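Peptidoglycan-N-acetylglucosamine deacetylase BC_1960 (Bacillus cereus, PDB 4L1G) removes acetyl groups from N-acetylglucosamine residues of cell-wall peptidoglycan in a zinc-dependent reaction, and also acts on soluble chitin substrates. Local coordinates at residues A[144-147]-A[148-152]. Numbering follows the deposited sequence.
Sequences DEYR and NQIIK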
loop_
_atom_site.group_PDB
_atom_site.type_symbol
_atom_site.label_atom_id
_atom_site.label_comp_id
_atom_site.label_asym_id
_atom_site.label_seq_id
_atom_site.Cartn_x
_atom_site.Cartn_y
_atom_site.Cartn_z
ATOM N N ASP A 144 -9.700 -21.507 1.871
ATOM C CA ASP A 144 -9.858 -21.396 3.320
ATOM C C ASP A 144 -8.716 -20.616 3.958
ATOM O O ASP A 144 -8.943 -19.756 4.805
ATOM C CB ASP A 144 -9.972 -22.776 3.971
ATOM C CG ASP A 144 -11.282 -23.464 3.649
ATOM O OD1 ASP A 144 -11.363 -24.698 3.827
ATOM O OD2 ASP A 144 -12.230 -22.771 3.216
ATOM N N GLU A 145 -7.489 -20.923 3.550
ATOM C CA GLU A 145 -6.319 -20.222 4.065
ATOM C C GLU A 145 -6.300 -18.762 3.621
ATOM O O GLU A 145 -6.016 -17.870 4.419
ATOM C CB GLU A 145 -5.032 -20.928 3.633
ATOM C CG GLU A 145 -3.753 -20.152 3.939
ATOM C CD GLU A 145 -3.453 -20.035 5.427
ATOM O OE1 GLU A 145 -2.485 -19.326 5.777
ATOM O OE2 GLU A 145 -4.171 -20.649 6.245
ATOM N N TYR A 146 -6.605 -18.530 2.348
ATOM C CA TYR A 146 -6.688 -17.178 1.805
ATOM C C TYR A 146 -7.687 -16.322 2.578
ATOM O O TYR A 146 -7.357 -15.230 3.038
ATOM C CB TYR A 146 -7.069 -17.228 0.326
ATOM C CG TYR A 146 -7.638 -15.934 -0.217
ATOM C CD1 TYR A 146 -6.832 -14.820 -0.402
ATOM C CD2 TYR A 146 -8.980 -15.835 -0.558
ATOM C CE1 TYR A 146 -7.348 -13.640 -0.902
ATOM C CE2 TYR A 146 -9.504 -14.661 -1.058
ATOM C CZ TYR A 146 -8.684 -13.566 -1.229
ATOM O OH TYR A 146 -9.205 -12.395 -1.731
ATOM N N ARG A 147 -8.905 -16.831 2.726
ATOM C CA ARG A 147 -9.952 -16.115 3.442
ATOM C C ARG A 147 -9.592 -15.911 4.911
ATOM O O ARG A 147 -9.871 -14.857 5.483
ATOM C CB ARG A 147 -11.293 -16.836 3.292
ATOM C CG ARG A 147 -11.811 -16.810 1.863
ATOM C CD ARG A 147 -12.996 -17.732 1.650
ATOM N NE ARG A 147 -13.431 -17.712 0.254
ATOM C CZ ARG A 147 -14.365 -18.510 -0.255
ATOM N NH1 ARG A 147 -14.971 -19.403 0.516
ATOM N NH2 ARG A 147 -14.693 -18.418 -1.537
ATOM N N ASN A 148 -8.954 -16.912 5.507
ATOM C CA ASN A 148 -8.478 -16.803 6.882
ATOM C C ASN A 148 -7.428 -15.704 7.037
ATOM O O ASN A 148 -7.465 -14.935 7.996
ATOM C CB ASN A 148 -7.913 -18.140 7.364
ATOM C CG ASN A 148 -7.631 -18.149 8.855
ATOM O OD1 ASN A 148 -8.402 -17.606 9.647
ATOM N ND2 ASN A 148 -6.519 -18.765 9.244
ATOM N N GLN A 149 -6.494 -15.640 6.090
ATOM C CA GLN A 149 -5.448 -14.618 6.094
ATOM C C GLN A 149 -6.047 -13.215 6.073
ATOM O O GLN A 149 -5.636 -12.339 6.836
ATOM C CB GLN A 149 -4.513 -14.794 4.892
ATOM C CG GLN A 149 -3.557 -15.976 4.994
ATOM C CD GLN A 149 -2.332 -15.678 5.838
ATOM O OE1 GLN A 149 -1.924 -14.525 5.977
ATOM N NE2 GLN A 149 -1.737 -16.721 6.405
ATOM N N ILE A 150 -7.024 -13.012 5.196
ATOM C CA ILE A 150 -7.670 -11.715 5.051
ATOM C C ILE A 150 -8.514 -11.354 6.270
ATOM O O ILE A 150 -8.365 -10.271 6.833
ATOM C CB ILE A 150 -8.560 -11.671 3.795
ATOM C CG1 ILE A 150 -7.719 -11.928 2.542
ATOM C CG2 ILE A 150 -9.273 -10.334 3.693
ATOM C CD1 ILE A 150 -6.584 -10.942 2.359
ATOM N N ILE A 151 -9.393 -12.266 6.674
ATOM C CA ILE A 151 -10.345 -11.999 7.751
ATOM C C ILE A 151 -9.668 -11.778 9.105
ATOM O O ILE A 151 -10.015 -10.848 9.835
ATOM C CB ILE A 151 -11.408 -13.118 7.853
ATOM C CG1 ILE A 151 -12.286 -13.132 6.598
ATOM C CG2 ILE A 151 -12.271 -12.936 9.093
ATOM C CD1 ILE A 151 -13.274 -14.285 6.555
ATOM N N LYS A 152 -8.701 -12.629 9.435
ATOM C CA LYS A 152 -7.938 -12.475 10.667
ATOM C C LYS A 152 -7.236 -11.119 10.717
ATOM O O LYS A 152 -7.204 -10.464 11.756
ATOM C CB LYS A 152 -6.923 -13.610 10.816
ATOM C CG LYS A 152 -6.038 -13.495 12.046
ATOM C CD LYS A 152 -5.489 -14.849 12.474
ATOM C CE LYS A 152 -4.632 -15.482 11.395
ATOM N NZ LYS A 152 -4.084 -16.790 11.861
#
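Q149 sits one turn after E145 and binds it twice, once through the backbone and once through the side chain. Both belong to helix 143-161 of the NodB homology domain, whose fold is a distorted (beta/alpha) barrel. The backbone follows the alpha-helical i to i+4 pattern from D144 to I151. Its Q149 N to E145 O bond measures 2.8 Å.

From Q149, CB passes close to the carbonyl oxygens of Y146 and E145. Q149 CG lies beside the backbone N (chi1 -73°) and comes within 3.2 Å of E145 O. The chain bends at chi2, and NE2 is the atom that reaches the E145 carboxylate. At the tip, Q149 NE2 donates to E145 OE1 at 2.8 Å, and the bond is nearly straight at 168°. The acceptor lies close to the amide plane, but the donor meets OE1 from above the carboxylate plane. The two flat groups are strongly turned, with 61° between their planes.

The other branch, OE1 of Q149, accepts from the backbone N of Y133 and of S134. These bonds fix the amide's rotation and tie this buried side chain to the segment between H131 and H135, which both bind the zinc ion.

The Y146 side chain touches A183 of helix 177-185, I150 touches F188, and R147 makes a cation-pi contact with W182, which I151 also touches. Y146 and I150 form an apolar pair on the inner face, where I150 CG1 approaches the Y146 ring obliquely, 3.9 Å from Y146 CE1.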